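Local coordinates for protein beta-1,4-galactanase (Thielavia heterothallica, PDB 1HJS) that hydrolyses beta-1,4-galactosidic linkages in type I arabinogalactans, as a fungal family 53 glycoside hydrolase of clan GH-A, at residues A[105-108]-A[109-113]; A[99-102]-A[103-106]. One frame throughout, in Å; residues are numbered along the deposited sequence.

Contact 1. Residues A[105-108]-A[109-113]; sequences LSWK and LYNYT. With NAG (2-acetamido-2-deoxy-beta-D-glucopyranose), chain E; SO4 (sulfate ion), chain F.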
loop_
_atom_site.group_PDB
_atom_site.type_symbol
_atom_site.label_atom_id
_atom_site.label_comp_id
_atom_site.label_asym_id
_atom_site.label_seq_id
_atom_site.Cartn_x
_atom_site.Cartn_y
_atom_site.Cartn_z
ATOM N N LEU A 105 -12.369 19.371 -10.811
ATOM C CA LEU A 105 -11.870 18.291 -9.966
ATOM C C LEU A 105 -10.430 17.953 -10.341
ATOM O O LEU A 105 -9.591 17.736 -9.469
ATOM C CB LEU A 105 -12.743 17.043 -10.113
ATOM C CG LEU A 105 -12.269 15.814 -9.325
ATOM C CD1 LEU A 105 -12.220 16.133 -7.832
ATOM C CD2 LEU A 105 -13.213 14.654 -9.591
ATOM N N SER A 106 -10.149 17.906 -11.640
ATOM C CA SER A 106 -8.804 17.594 -12.112
ATOM C C SER A 106 -7.829 18.633 -11.585
ATOM O O SER A 106 -6.707 18.313 -11.189
ATOM C CB SER A 106 -8.759 17.588 -13.641
ATOM O OG SER A 106 -9.585 16.568 -14.170
ATOM N N TRP A 107 -8.267 19.884 -11.576
ATOM C CA TRP A 107 -7.419 20.957 -11.096
ATOM C C TRP A 107 -7.240 20.869 -9.584
ATOM O O TRP A 107 -6.147 21.104 -9.066
ATOM C CB TRP A 107 -8.016 22.305 -11.484
ATOM C CG TRP A 107 -6.984 23.373 -11.590
ATOM C CD1 TRP A 107 -5.626 23.201 -11.653
ATOM C CD2 TRP A 107 -7.215 24.780 -11.688
ATOM N NE1 TRP A 107 -4.999 24.415 -11.784
ATOM C CE2 TRP A 107 -5.951 25.404 -11.809
ATOM C CE3 TRP A 107 -8.367 25.578 -11.687
ATOM C CZ2 TRP A 107 -5.806 26.789 -11.929
ATOM C CZ3 TRP A 107 -8.223 26.960 -11.807
ATOM C CH2 TRP A 107 -6.949 27.548 -11.927
ATOM N N LYS A 108 -8.318 20.527 -8.884
ATOM C CA LYS A 108 -8.282 20.394 -7.430
ATOM C C LYS A 108 -7.291 19.293 -7.068
ATOM O O LYS A 108 -6.479 19.446 -6.158
ATOM C CB LYS A 108 -9.661 19.992 -6.899
ATOM C CG LYS A 108 -10.047 20.568 -5.542
ATOM C CD LYS A 108 -8.883 20.757 -4.584
ATOM C CE LYS A 108 -9.374 21.377 -3.283
ATOM N NZ LYS A 108 -8.283 21.993 -2.477
ATOM N N LEU A 109 -7.384 18.175 -7.782
ATOM C CA LEU A 109 -6.521 17.026 -7.542
ATOM C C LEU A 109 -5.059 17.391 -7.761
ATOM O O LEU A 109 -4.181 16.987 -6.997
ATOM C CB LEU A 109 -6.924 15.873 -8.462
ATOM C CG LEU A 109 -6.141 14.571 -8.291
ATOM C CD1 LEU A 109 -6.196 14.117 -6.837
ATOM C CD2 LEU A 109 -6.720 13.511 -9.208
ATOM N N TYR A 110 -4.801 18.158 -8.814
ATOM C CA TYR A 110 -3.446 18.592 -9.116
ATOM C C TYR A 110 -2.940 19.504 -8.001
ATOM O O TYR A 110 -1.843 19.303 -7.482
ATOM C CB TYR A 110 -3.421 19.317 -10.463
ATOM C CG TYR A 110 -2.116 20.020 -10.764
ATOM C CD1 TYR A 110 -1.915 21.345 -10.377
ATOM C CD2 TYR A 110 -1.085 19.365 -11.438
ATOM C CE1 TYR A 110 -0.718 22.007 -10.658
ATOM C CE2 TYR A 110 0.119 20.017 -11.725
ATOM C CZ TYR A 110 0.289 21.340 -11.330
ATOM O OH TYR A 110 1.467 22.001 -11.611
ATOM N N ASN A 111 -3.752 20.492 -7.627
ATOM C CA ASN A 111 -3.397 21.432 -6.566
ATOM C C ASN A 111 -3.109 20.714 -5.256
ATOM O O ASN A 111 -2.110 20.996 -4.590
ATOM C CB ASN A 111 -4.530 22.430 -6.312
ATOM C CG ASN A 111 -4.719 23.410 -7.448
ATOM O OD1 ASN A 111 -3.909 23.473 -8.374
ATOM N ND2 ASN A 111 -5.800 24.176 -7.366
ATOM N N TYR A 112 -4.005 19.805 -4.880
ATOM C CA TYR A 112 -3.853 19.049 -3.639
ATOM C C TYR A 112 -2.567 18.237 -3.617
ATOM O O TYR A 112 -1.824 18.258 -2.636
ATOM C CB TYR A 112 -5.039 18.099 -3.443
ATOM C CG TYR A 112 -4.799 17.055 -2.365
ATOM C CD1 TYR A 112 -4.960 17.364 -1.015
ATOM C CD2 TYR A 112 -4.364 15.772 -2.700
ATOM C CE1 TYR A 112 -4.693 16.413 -0.016
ATOM C CE2 TYR A 112 -4.094 14.817 -1.715
ATOM C CZ TYR A 112 -4.259 15.143 -0.378
ATOM O OH TYR A 112 -3.991 14.197 0.593
ATOM N N THR A 113 -2.321 17.502 -4.694
ATOM C CA THR A 113 -1.129 16.670 -4.789
ATOM C C THR A 113 0.136 17.528 -4.794
ATOM O O THR A 113 1.111 17.224 -4.100
ATOM C CB THR A 113 -1.175 15.807 -6.060
ATOM O OG1 THR A 113 -2.379 15.028 -6.054
ATOM C CG2 THR A 113 0.029 14.871 -6.118
HETATM C C1 NAG E . -5.874 25.437 -8.077
HETATM C C2 NAG E . -7.298 25.988 -7.969
HETATM C C3 NAG E . -7.398 27.349 -8.667
HETATM C C4 NAG E . -6.309 28.300 -8.164
HETATM C C5 NAG E . -4.935 27.630 -8.265
HETATM C C6 NAG E . -3.834 28.487 -7.676
HETATM C C7 NAG E . -9.197 24.503 -7.865
HETATM C C8 NAG E . -10.332 23.843 -8.634
HETATM N N2 NAG E . -8.221 25.052 -8.583
HETATM O O3 NAG E . -8.673 27.920 -8.421
HETATM O O4 NAG E . -6.319 29.489 -8.941
HETATM O O5 NAG E . -4.935 26.379 -7.541
HETATM O O6 NAG E . -2.563 28.082 -8.158
HETATM O O7 NAG E . -9.212 24.514 -6.633
HETATM S S SO4 F . -8.299 20.584 0.745
HETATM O O1 SO4 F . -7.262 19.786 -0.212
HETATM O O2 SO4 F . -8.400 21.913 0.169
HETATM O O3 SO4 F . -9.446 19.957 0.784
HETATM O O4 SO4 F . -7.586 20.667 1.994
#
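Trp-107 O receives Asn-111 N at 2.9 Å, one of five successive i to i+4 backbone bonds, from Leu-109 N to Leu-105 O through Thr-113 N to Leu-109 O, that define residues 105-113 as regular alpha-helix. The same spacing sets the side chain of Asn-111 one turn beyond that of Trp-107. Asn-111 carries an N-linked N-acetylglucosamine (NAG), with Asn-111 ND2 bonded covalently to NAG C1 at 1.4 Å. The indole of Trp-107, its CG anti to the backbone N (chi1 -154°), extends under the sugar, whose N2 lies 3.1 Å above the ring plane, offset toward the rim; C3 approaches CH2 of Trp-107 at 3.3 Å. Ring and Asn-111 amide planes stand 54° apart, and CD1 of Tyr-110 comes to the indole edge. Lys-108 bends at chi2 (-33°), and its NZ donates to sulfate O2 at 2.6 Å; O1 of this ion, probably from the crystallisation liquor, sits at the edge of the Tyr-112 ring, 3.4 Å from CD1. With an alanine here in place of Lys-108 the ammonium is gone, and the sulfate would probably be held less firmly, although Trp-98 NE1 and Asn-51 ND2 also hydrogen-bond to it. Within the TIM barrel, helix 102-122 follows strand 75-80 and precedes strand 129-132; Ser-106 and Thr-113 face helix 150-165, and Tyr-110 OH is hydrogen-bonded to Asp-166 OD2 just past that helix.

Contact 2. Residues A[99-102]-A[103-106]; sequences PSDI and DNLS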
loop_
_atom_site.group_PDB
_atom_site.type_symbol
_atom_site.label_atom_id
_atom_site.label_comp_id
_atom_site.label_asym_id
_atom_site.label_seq_id
_atom_site.Cartn_x
_atom_site.Cartn_y
_atom_site.Cartn_z
ATOM N N PRO A 99 -14.902 19.769 -5.778
ATOM C CA PRO A 99 -15.888 19.886 -6.861
ATOM C C PRO A 99 -16.092 18.572 -7.612
ATOM O O PRO A 99 -15.179 17.749 -7.687
ATOM C CB PRO A 99 -15.291 20.971 -7.747
ATOM C CG PRO A 99 -13.818 20.711 -7.622
ATOM C CD PRO A 99 -13.654 20.474 -6.127
ATOM N N SER A 100 -17.286 18.388 -8.174
ATOM C CA SER A 100 -17.618 17.166 -8.904
ATOM C C SER A 100 -17.329 17.192 -10.400
ATOM O O SER A 100 -17.052 16.152 -10.992
ATOM C CB SER A 100 -19.097 16.818 -8.707
ATOM O OG SER A 100 -19.369 16.465 -7.363
ATOM N N ASP A 101 -17.408 18.365 -11.025
ATOM C CA ASP A 101 -17.167 18.433 -12.462
ATOM C C ASP A 101 -15.710 18.104 -12.765
ATOM O O ASP A 101 -14.804 18.563 -12.073
ATOM C CB ASP A 101 -17.534 19.814 -13.011
ATOM C CG ASP A 101 -16.607 20.903 -12.521
ATOM O OD1 ASP A 101 -16.703 21.283 -11.337
ATOM O OD2 ASP A 101 -15.778 21.372 -13.325
ATOM N N ILE A 102 -15.494 17.312 -13.810
ATOM C CA ILE A 102 -14.150 16.880 -14.191
ATOM C C ILE A 102 -13.105 17.990 -14.339
ATOM O O ILE A 102 -11.986 17.852 -13.848
ATOM C CB ILE A 102 -14.194 16.032 -15.485
ATOM C CG1 ILE A 102 -12.802 15.489 -15.801
ATOM C CG2 ILE A 102 -14.744 16.857 -16.646
ATOM C CD1 ILE A 102 -12.240 14.562 -14.725
ATOM N N ASP A 103 -13.457 19.087 -14.998
ATOM C CA ASP A 103 -12.508 20.186 -15.179
ATOM C C ASP A 103 -11.958 20.707 -13.852
ATOM O O ASP A 103 -10.744 20.726 -13.639
ATOM C CB ASP A 103 -13.165 21.335 -15.952
ATOM C CG ASP A 103 -13.233 21.074 -17.446
ATOM O OD1 ASP A 103 -13.182 19.894 -17.856
ATOM O OD2 ASP A 103 -13.347 22.050 -18.217
ATOM N N ASN A 104 -12.845 21.121 -12.955
ATOM C CA ASN A 104 -12.417 21.645 -11.667
ATOM C C ASN A 104 -11.840 20.587 -10.738
ATOM O O ASN A 104 -10.929 20.871 -9.957
ATOM C CB ASN A 104 -13.578 22.364 -10.977
ATOM C CG ASN A 104 -13.897 23.698 -11.622
ATOM O OD1 ASN A 104 -13.016 24.536 -11.796
ATOM N ND2 ASN A 104 -15.160 23.902 -11.978
ATOM N N LEU A 105 -12.369 19.371 -10.811
ATOM C CA LEU A 105 -11.870 18.291 -9.966
ATOM C C LEU A 105 -10.430 17.953 -10.341
ATOM O O LEU A 105 -9.591 17.736 -9.469
ATOM C CB LEU A 105 -12.743 17.043 -10.113
ATOM C CG LEU A 105 -12.269 15.814 -9.325
ATOM C CD1 LEU A 105 -12.220 16.133 -7.832
ATOM C CD2 LEU A 105 -13.213 14.654 -9.591
ATOM N N SER A 106 -10.149 17.906 -11.640
ATOM C CA SER A 106 -8.804 17.594 -12.112
ATOM C C SER A 106 -7.829 18.633 -11.585
ATOM O O SER A 106 -6.707 18.313 -11.189
ATOM C CB SER A 106 -8.759 17.588 -13.641
ATOM O OG SER A 106 -9.585 16.568 -14.170
HETATM O O HOH W 1 -16.104 20.123 -16.135
#
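Asp-101 and Asn-104 meet at the N-terminus of helix 102-122, where Asp-101 is the N-cap. Its CG lies between the backbone N and the carbonyl carbon (chi1 68°), which brings the carboxylate back over the first turn. OD2 accepts Asn-104 N at 3.0 Å from above the carboxylate plane, while OD1 accepts Asn-104 ND2 on its syn side at 3.1 Å; the carboxylate and amide planes are 82° apart. Packing is close in two places, Pro-99 against Asn-104 and Leu-105, and Ile-102 against Ser-106. In the first, CG of Pro-99 rests on the backbone of Asn-104, 3.7 Å from its C atom, and Leu-105 CD1 comes to 3.4 Å from Pro-99 O, a buried carbonyl oxygen with no polar partner in the model. In the second, CD1 of Ile-102 packs against Ser-106 OG. That hydroxyl donates to Ile-102 O at 2.7 Å, and Ser-106 N reaches the same oxygen from the opposite face of its plane. The solvent side is looser: Asp-103 is exposed, and a water bridges its backbone N to Asp-101 OD2, donating to the carboxylate and accepting from the amide. Asp-103 also forms a salt bridge to Arg-155. Together, the side-chain cap and the water serve two amides of the first turn, and the negative charges of Asp-101 and Asp-103 at this end would probably interact favourably with the helix dipole.

Overall arrangement
Contacts 1 and 2 overlap on helix 102-122, contact 2 beginning in the loop before it; their centres are about 8 Å apart, and Leu-105 and Ser-106 are common to both. Contact 2 starts the helix from the loop after strand 75-80, and contact 1 carries it onward. They also touch through side chains: Lys-108 CG packs on Pro-99 CD at 3.7 Å. The glycan on Asn-111 reaches toward both, since the side chain of Asn-104 lies about 4 Å from it between nearest atoms. The centres of contacts 1 and 2 lie about 21 and 26 Å from the centre of the chain, on the same side, and away from the probable proton donor Glu-135 and nucleophile Glu-245.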